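Local coordinates for protein tRNA-5-methyluridine(54) 2-sulfurtransferase (Pyrococcus horikoshii OT3, PDB 5MKP) that catalyses the ATP-dependent 2-thiolation of 5-methyluridine 54 in the T loop of tRNA, using a [4Fe-4S] cluster that may carry the sulfur, at residues D50-V55 with N76-H81; F166-I171 with F250-G255; E177-G182 with K261-E266. All blocks are in the same frame, centred on the assembly; numbering follows the deposited sequence. Where two conformers were deposited one is given.

Interaction 1 of 3, residues D50-V55 with N76-H81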
# COMPACT_ATOMS: atom_id res chain seq x y z
N ASP A 50 -5.12 5.08 -19.40
CA ASP A 50 -6.19 4.23 -19.94
C ASP A 50 -6.64 3.18 -18.90
O ASP A 50 -7.76 2.66 -19.00
CB ASP A 50 -5.75 3.54 -21.27
CG ASP A 50 -4.67 2.47 -21.12
OD1 ASP A 50 -5.01 1.30 -20.81
OD2 ASP A 50 -3.48 2.80 -21.34
N GLU A 51 -5.75 2.85 -17.92
CA GLU A 51 -5.99 1.82 -16.90
C GLU A 51 -6.99 2.16 -15.80
O GLU A 51 -7.06 3.30 -15.32
CB GLU A 51 -4.68 1.38 -16.26
CG GLU A 51 -3.91 0.35 -17.07
CD GLU A 51 -2.59 -0.07 -16.46
OE1 GLU A 51 -1.76 0.83 -16.17
OE2 GLU A 51 -2.36 -1.29 -16.31
N ARG A 52 -7.76 1.13 -15.39
CA ARG A 52 -8.71 1.16 -14.28
C ARG A 52 -7.92 0.65 -13.07
O ARG A 52 -7.56 -0.54 -13.00
CB ARG A 52 -9.93 0.26 -14.57
CG ARG A 52 -11.13 1.03 -15.07
CD ARG A 52 -12.36 0.16 -15.18
NE ARG A 52 -13.08 0.03 -13.92
CZ ARG A 52 -13.49 -1.13 -13.41
NH1 ARG A 52 -14.18 -1.16 -12.27
NH2 ARG A 52 -13.23 -2.27 -14.04
N ILE A 53 -7.59 1.58 -12.16
CA ILE A 53 -6.75 1.34 -10.99
C ILE A 53 -7.56 1.16 -9.69
O ILE A 53 -8.47 1.94 -9.43
CB ILE A 53 -5.67 2.47 -10.87
CG1 ILE A 53 -4.99 2.75 -12.24
CG2 ILE A 53 -4.63 2.15 -9.80
CD1 ILE A 53 -4.44 4.14 -12.46
N LEU A 54 -7.22 0.14 -8.89
CA LEU A 54 -7.83 -0.10 -7.58
C LEU A 54 -6.83 0.32 -6.52
O LEU A 54 -5.68 -0.13 -6.54
CB LEU A 54 -8.24 -1.57 -7.37
CG LEU A 54 -8.98 -1.90 -6.06
CD1 LEU A 54 -10.44 -1.44 -6.11
CD2 LEU A 54 -8.90 -3.39 -5.74
N VAL A 55 -7.24 1.22 -5.63
CA VAL A 55 -6.36 1.66 -4.55
C VAL A 55 -6.82 0.94 -3.29
O VAL A 55 -7.97 1.08 -2.90
CB VAL A 55 -6.29 3.20 -4.39
CG1 VAL A 55 -5.32 3.60 -3.29
CG2 VAL A 55 -5.93 3.90 -5.69
N ASN A 76 -7.70 7.04 -13.59
CA ASN A 76 -9.03 6.46 -13.35
C ASN A 76 -8.93 5.53 -12.14
O ASN A 76 -8.49 4.38 -12.25
CB ASN A 76 -9.56 5.74 -14.60
CG ASN A 76 -11.02 5.32 -14.52
OD1 ASN A 76 -11.44 4.37 -15.18
ND2 ASN A 76 -11.82 6.03 -13.73
N ILE A 77 -9.27 6.04 -10.95
CA ILE A 77 -9.14 5.23 -9.74
C ILE A 77 -10.45 4.98 -9.04
O ILE A 77 -11.36 5.80 -9.06
CB ILE A 77 -8.06 5.77 -8.74
CG1 ILE A 77 -8.44 7.11 -8.12
CG2 ILE A 77 -6.67 5.82 -9.37
CD1 ILE A 77 -8.40 7.09 -6.61
N GLU A 78 -10.53 3.79 -8.43
CA GLU A 78 -11.59 3.30 -7.56
C GLU A 78 -10.86 2.78 -6.36
O GLU A 78 -9.69 2.44 -6.49
CB GLU A 78 -12.45 2.21 -8.22
CG GLU A 78 -13.53 2.81 -9.10
CD GLU A 78 -14.41 1.84 -9.87
OE1 GLU A 78 -14.19 1.68 -11.09
OE2 GLU A 78 -15.35 1.28 -9.26
N CYS A 79 -11.49 2.80 -5.18
CA CYS A 79 -10.85 2.38 -3.93
C CYS A 79 -11.50 1.17 -3.33
O CYS A 79 -12.71 1.01 -3.42
CB CYS A 79 -10.83 3.53 -2.94
SG CYS A 79 -10.12 5.05 -3.60
N LEU A 80 -10.69 0.36 -2.63
CA LEU A 80 -11.13 -0.81 -1.88
C LEU A 80 -10.68 -0.72 -0.43
O LEU A 80 -9.48 -0.66 -0.17
CB LEU A 80 -10.59 -2.13 -2.50
CG LEU A 80 -10.83 -3.41 -1.65
CD1 LEU A 80 -12.32 -3.74 -1.52
CD2 LEU A 80 -10.08 -4.58 -2.20
N HIS A 81 -11.64 -0.76 0.52
CA HIS A 81 -11.35 -0.81 1.95
C HIS A 81 -11.68 -2.18 2.49
O HIS A 81 -12.82 -2.62 2.39
CB HIS A 81 -12.07 0.27 2.78
CG HIS A 81 -11.84 0.10 4.26
ND1 HIS A 81 -10.64 0.47 4.85
CD2 HIS A 81 -12.64 -0.45 5.20
CE1 HIS A 81 -10.76 0.15 6.13
NE2 HIS A 81 -11.94 -0.41 6.38
O HOH W 1 -6.00 5.78 -15.35
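Glu-78 OE1 accepts two N-H groups from the Arg-52 guanidinium. The firmer bond is from Arg-52 NH1 to Glu-78 OE1 at 3.1 Å, and Arg-52 NE adds a weak one. The oxygen sits at the guanidinium edge, in its plane, whereas NH1 approaches from above the carboxylate plane; the two groups are turned 45° apart, so this salt bridge is not a flat two-oxygen fork. A bend in the arginine chain at chi3 (84°) swings the guanidinium across to the neighbouring strand. Each ion has a second partner, His-109 NE2 for Glu-78 OE2 and the carbonyl of Asn-149 for Arg-52 NH2, which helps fix both side chains. Beside them, Asn-76 OD1 lies 3.4 Å from the aliphatic Arg-52 CG.

Beneath this runs a parallel ladder. Asn-76 O receives Ile-53 N at 2.9 Å, Ile-53 O receives Glu-78 N, Glu-78 O receives Val-55 N, and the Leu-80 N to Val-55 O bond measures 2.8 Å. Just before Ile-53, a water bridges Glu-51 O and Asn-76 N. On the face bearing Arg-52 and Glu-78, Leu-54 CD1 packs on Leu-80 CB at 3.7 Å. The opposite face is apolar: Ile-77 CG2 meets Ile-53 CB at 3.8 Å. With its CG1 between the backbone N and carbonyl carbon (chi1 67°), Ile-77 brings CD1 to within 4.1 Å of Val-55 CG2. Beta-branched residues suit such extended, buried positions.

This pairing closes the beta-alpha-beta unit of strand 52-56, helix 61-73 and strand 76-83 in the PP-loop domain. Helix 61-73 covers Val-55 and Ile-77 through Leu-70, helix 90-104 reaches Cys-79, and strands 153-155 and 108-112 extend the sheet beyond strands 52-56 and 76-83 respectively.

Interaction 2 of 3, residues F166-I171 with F250-G255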
# COMPACT_ATOMS: atom_id res chain seq x y z
N PHE A 166 11.31 -2.67 5.35
CA PHE A 166 10.97 -4.03 4.91
C PHE A 166 12.24 -4.75 4.45
O PHE A 166 12.40 -5.95 4.65
CB PHE A 166 9.92 -3.98 3.75
CG PHE A 166 9.99 -5.07 2.71
CD1 PHE A 166 10.80 -4.94 1.58
CD2 PHE A 166 9.23 -6.23 2.84
CE1 PHE A 166 10.89 -5.97 0.63
CE2 PHE A 166 9.29 -7.24 1.87
CZ PHE A 166 10.14 -7.11 0.79
N LEU A 167 13.13 -3.98 3.77
CA LEU A 167 14.39 -4.49 3.23
C LEU A 167 15.31 -4.90 4.36
O LEU A 167 15.82 -6.02 4.34
CB LEU A 167 15.12 -3.42 2.40
CG LEU A 167 14.81 -3.35 0.94
CD1 LEU A 167 15.59 -2.22 0.28
CD2 LEU A 167 15.05 -4.70 0.26
N LEU A 168 15.51 -4.00 5.34
CA LEU A 168 16.36 -4.21 6.49
C LEU A 168 15.93 -5.40 7.32
O LEU A 168 16.77 -6.20 7.70
CB LEU A 168 16.41 -2.95 7.35
CG LEU A 168 17.57 -2.80 8.31
CD1 LEU A 168 18.92 -2.92 7.58
CD2 LEU A 168 17.48 -1.50 9.04
N ASN A 169 14.62 -5.53 7.58
CA ASN A 169 14.07 -6.63 8.35
C ASN A 169 14.32 -7.95 7.64
O ASN A 169 14.76 -8.91 8.28
CB ASN A 169 12.56 -6.44 8.59
CG ASN A 169 11.89 -7.65 9.18
OD1 ASN A 169 12.09 -8.00 10.34
ND2 ASN A 169 11.13 -8.37 8.37
N ASN A 170 14.06 -8.00 6.33
CA ASN A 170 14.23 -9.22 5.56
C ASN A 170 15.65 -9.60 5.35
O ASN A 170 15.93 -10.79 5.21
CB ASN A 170 13.49 -9.16 4.24
CG ASN A 170 12.01 -9.38 4.38
OD1 ASN A 170 11.51 -10.12 5.24
ND2 ASN A 170 11.28 -8.76 3.50
N ILE A 171 16.57 -8.64 5.33
CA ILE A 171 17.98 -8.95 5.20
C ILE A 171 18.48 -9.49 6.55
O ILE A 171 19.27 -10.43 6.57
CB ILE A 171 18.79 -7.75 4.69
CG1 ILE A 171 18.64 -7.62 3.18
CG2 ILE A 171 20.27 -7.88 5.09
CD1 ILE A 171 18.66 -6.19 2.71
N PHE A 250 17.76 6.22 0.43
CA PHE A 250 17.71 6.24 -1.03
C PHE A 250 18.71 5.25 -1.62
O PHE A 250 18.33 4.40 -2.42
CB PHE A 250 17.96 7.66 -1.59
CG PHE A 250 17.79 7.75 -3.09
CD1 PHE A 250 16.52 7.89 -3.65
CD2 PHE A 250 18.88 7.65 -3.94
CE1 PHE A 250 16.36 7.93 -5.04
CE2 PHE A 250 18.72 7.66 -5.32
CZ PHE A 250 17.46 7.82 -5.86
N ASN A 251 20.00 5.36 -1.22
CA ASN A 251 21.12 4.54 -1.66
C ASN A 251 20.92 3.04 -1.41
O ASN A 251 21.25 2.21 -2.27
CB ASN A 251 22.40 5.02 -1.02
CG ASN A 251 23.64 4.69 -1.82
OD1 ASN A 251 23.63 4.71 -3.06
ND2 ASN A 251 24.73 4.41 -1.12
N PHE A 252 20.37 2.71 -0.23
CA PHE A 252 20.09 1.34 0.18
C PHE A 252 19.06 0.70 -0.75
O PHE A 252 19.23 -0.45 -1.17
CB PHE A 252 19.60 1.33 1.64
CG PHE A 252 19.24 -0.02 2.22
CD1 PHE A 252 20.11 -1.10 2.09
CD2 PHE A 252 18.06 -0.19 2.94
CE1 PHE A 252 19.79 -2.35 2.64
CE2 PHE A 252 17.75 -1.43 3.50
CZ PHE A 252 18.62 -2.51 3.34
N VAL A 253 18.02 1.47 -1.13
CA VAL A 253 16.96 1.03 -2.02
C VAL A 253 17.42 1.01 -3.48
O VAL A 253 17.13 0.04 -4.20
CB VAL A 253 15.69 1.86 -1.78
CG1 VAL A 253 14.57 1.44 -2.73
CG2 VAL A 253 15.24 1.75 -0.32
N ARG A 254 18.18 2.04 -3.89
CA ARG A 254 18.74 2.17 -5.24
C ARG A 254 19.66 0.97 -5.49
O ARG A 254 19.47 0.27 -6.48
CB ARG A 254 19.48 3.51 -5.38
CG ARG A 254 20.17 3.77 -6.73
CD ARG A 254 21.18 4.89 -6.57
NE ARG A 254 21.73 5.35 -7.84
CZ ARG A 254 22.91 5.93 -7.98
NH1 ARG A 254 23.68 6.14 -6.92
NH2 ARG A 254 23.33 6.32 -9.18
N GLY A 255 20.57 0.72 -4.54
CA GLY A 255 21.50 -0.41 -4.58
C GLY A 255 20.77 -1.74 -4.63
O GLY A 255 21.14 -2.61 -5.42
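The Phe-252 ring has Leu-167 CD1 over one face, 3.9 Å above the plane and offset toward the rim. This methyl stands 24° off the ring normal, a CH-pi contact. At the ring edge, in plane, lies the backbone N of Leu-168, 3.9 Å from Phe-252 CE2, while Ile-171, pointing against the direction of Phe-252, brings CD1 obliquely to 3.7 Å from Phe-252 CZ. The tightest approach is Leu-167 CB to Phe-252 CE2, at 3.5 Å. With CG anti to the backbone N (chi1 179°), Phe-252 reaches out from its own helix to the other one.

That reach matters because the helix axes stay 11.4 Å apart and cross at 65°, a separation that the long reach of Phe-252 and Leu-167 bridges. A large flat ring suits the place, sliding past Leu-167 while branched aliphatic groups mould to it. Leu-167 also puts CD1 against Val-253 CG2 at 4.0 Å, a second contact one residue along. Replacing Phe-252 by an alanine would probably take from Leu-167 CB and Ile-171 CD1 the ring they pack on and open a gap between the helices, leaving Leu-167 with Val-253.

Helix 230-244 packs on Leu-168, Leu-179 of the following loop touches Leu-167 and Ile-171, and Val-253 rests on Leu-160 and Ala-164, earlier in helix 160-172. Helix 248-259 is thereby packed along helix 160-172 of the PP-loop domain.

Interaction 3 of 3, residues E177-G182 with K261-E266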
# COMPACT_ATOMS: atom_id res chain seq x y z
N GLU A 177 13.56 -14.94 -0.39
CA GLU A 177 12.39 -15.12 -1.26
C GLU A 177 11.65 -13.79 -1.37
O GLU A 177 11.37 -13.34 -2.49
CB GLU A 177 11.48 -16.22 -0.71
CG GLU A 177 11.72 -17.57 -1.36
CD GLU A 177 10.50 -18.48 -1.42
OE1 GLU A 177 9.64 -18.41 -0.51
OE2 GLU A 177 10.40 -19.26 -2.39
N TYR A 178 11.41 -13.15 -0.21
CA TYR A 178 10.80 -11.83 -0.05
C TYR A 178 11.67 -10.77 -0.74
O TYR A 178 11.14 -9.87 -1.38
CB TYR A 178 10.65 -11.50 1.44
CG TYR A 178 9.46 -12.11 2.15
CD1 TYR A 178 8.72 -13.14 1.57
CD2 TYR A 178 9.09 -11.69 3.43
CE1 TYR A 178 7.63 -13.72 2.23
CE2 TYR A 178 8.01 -12.25 4.10
CZ TYR A 178 7.28 -13.26 3.49
OH TYR A 178 6.20 -13.82 4.14
N LEU A 179 13.00 -10.93 -0.64
CA LEU A 179 14.01 -10.04 -1.24
C LEU A 179 14.09 -10.18 -2.76
O LEU A 179 14.73 -9.36 -3.41
CB LEU A 179 15.41 -10.32 -0.64
CG LEU A 179 15.65 -9.97 0.82
CD1 LEU A 179 17.00 -10.51 1.28
CD2 LEU A 179 15.55 -8.46 1.06
N ALA A 180 13.50 -11.25 -3.32
CA ALA A 180 13.47 -11.43 -4.77
C ALA A 180 12.20 -10.77 -5.34
O ALA A 180 12.20 -10.29 -6.48
CB ALA A 180 13.52 -12.91 -5.12
N LYS A 181 11.14 -10.71 -4.52
CA LYS A 181 9.84 -10.13 -4.86
C LYS A 181 9.76 -8.75 -4.19
O LYS A 181 9.07 -8.60 -3.17
CB LYS A 181 8.70 -11.06 -4.38
CG LYS A 181 8.69 -12.45 -5.00
CD LYS A 181 7.98 -13.46 -4.08
CE LYS A 181 7.69 -14.77 -4.78
NZ LYS A 181 7.89 -15.94 -3.89
N GLY A 182 10.49 -7.79 -4.74
CA GLY A 182 10.54 -6.43 -4.21
C GLY A 182 10.59 -5.37 -5.28
O GLY A 182 10.64 -5.71 -6.47
N LYS A 261 18.35 -9.08 -8.52
CA LYS A 261 18.54 -10.22 -9.42
C LYS A 261 19.12 -11.43 -8.67
O LYS A 261 18.62 -12.54 -8.84
CB LYS A 261 19.51 -9.82 -10.55
CG LYS A 261 18.95 -8.82 -11.56
CD LYS A 261 20.06 -7.98 -12.21
CE LYS A 261 19.50 -6.88 -13.08
NZ LYS A 261 20.56 -5.92 -13.51
N LEU A 262 20.15 -11.20 -7.82
CA LEU A 262 20.88 -12.21 -7.03
C LEU A 262 20.00 -13.12 -6.17
O LEU A 262 20.41 -14.24 -5.86
CB LEU A 262 21.96 -11.56 -6.14
CG LEU A 262 23.07 -10.77 -6.83
CD1 LEU A 262 23.78 -9.89 -5.82
CD2 LEU A 262 24.04 -11.69 -7.56
N PHE A 263 18.81 -12.65 -5.78
CA PHE A 263 17.88 -13.40 -4.96
C PHE A 263 16.87 -14.21 -5.78
O PHE A 263 16.17 -15.03 -5.19
CB PHE A 263 17.16 -12.47 -3.96
CG PHE A 263 18.08 -11.65 -3.09
CD1 PHE A 263 18.79 -12.24 -2.05
CD2 PHE A 263 18.23 -10.29 -3.30
CE1 PHE A 263 19.65 -11.49 -1.25
CE2 PHE A 263 19.08 -9.53 -2.49
CZ PHE A 263 19.79 -10.14 -1.47
N GLU A 264 16.81 -13.99 -7.12
CA GLU A 264 15.88 -14.71 -8.02
C GLU A 264 16.07 -16.24 -7.99
O GLU A 264 15.05 -16.92 -7.89
CB GLU A 264 15.90 -14.16 -9.46
CG GLU A 264 14.61 -14.40 -10.24
CD GLU A 264 14.67 -15.53 -11.24
OE1 GLU A 264 15.20 -15.31 -12.35
OE2 GLU A 264 14.14 -16.63 -10.93
N PRO A 265 17.30 -16.80 -7.95
CA PRO A 265 17.43 -18.27 -7.84
C PRO A 265 16.81 -18.87 -6.56
O PRO A 265 16.62 -20.09 -6.51
CB PRO A 265 18.94 -18.50 -7.87
CG PRO A 265 19.50 -17.30 -8.51
CD PRO A 265 18.64 -16.18 -8.06
N GLU A 266 16.49 -18.03 -5.54
CA GLU A 266 15.89 -18.49 -4.28
C GLU A 266 14.38 -18.73 -4.40
O GLU A 266 13.77 -19.28 -3.48
CB GLU A 266 16.22 -17.55 -3.10
CG GLU A 266 17.67 -17.60 -2.63
CD GLU A 266 18.15 -18.89 -1.99
OE1 GLU A 266 18.52 -19.82 -2.73
OE2 GLU A 266 18.20 -18.95 -0.74
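Leu-179 lies across one face of the Phe-263 ring. Its CB sits 3.8 Å above the ring plane, 15° off the normal through the centroid, in a CH-pi contact, and its CD1 continues over the same ring to reach Phe-263 CE1 at 3.8 Å. With CG anti to the carbonyl carbon, chi1 (-55°) carries the Phe-263 ring over to Leu-179, and chi2 (-73°) sets which way its face is turned. Next to the ring, Ala-180 CB fits against the main chain, 3.4 Å from Phe-263 O and 3.8 Å from Phe-263 CB; a side chain of one methyl suits so close a backbone approach. Farther along, Glu-177 lays its CG 3.4 Å from Glu-266 O.

Tight turns hold these groups in place. Ala-180 N is hydrogen-bonded back to Glu-177 O at 3.1 Å, and Glu-266 N to Phe-263 O at 3.0 Å, so the carbonyl that Ala-180 touches is already engaged. In the next shell, Tyr-256 OH is hydrogen-bonded to Leu-179 O and Lys-268 N to Glu-177 OE2, while Asn-170 of helix 160-172 touches Leu-179.

The segments therefore meet by an apolar side-chain contact flanked by carbon-on-carbonyl packing, and several of their polar atoms are hydrogen-bonded within their own segment or just beyond it. At this surface site, partial burial of the ring against Leu-179 probably contributes to holding the loops together.

Interactions 2 and 3 form one continuous patch: their centres are 13 Å apart, their segments alternate along the chain, and Ile-171 CG1 meets Leu-179 CD1 at 3.8 Å. Two helices and the loops that follow them are thus joined twice, first helix to helix and then loop to loop. Interaction 1 precedes both in sequence and touches neither; its centre is 28 Å from each of theirs. Of the three it lies nearest the ATP site: the Leu-80 side chain is about 4 Å from that of ATP-binding Ile-82, two residues on in the same strand, and about 14 Å from the iron-sulfur cluster. The other two lie away from the known sites.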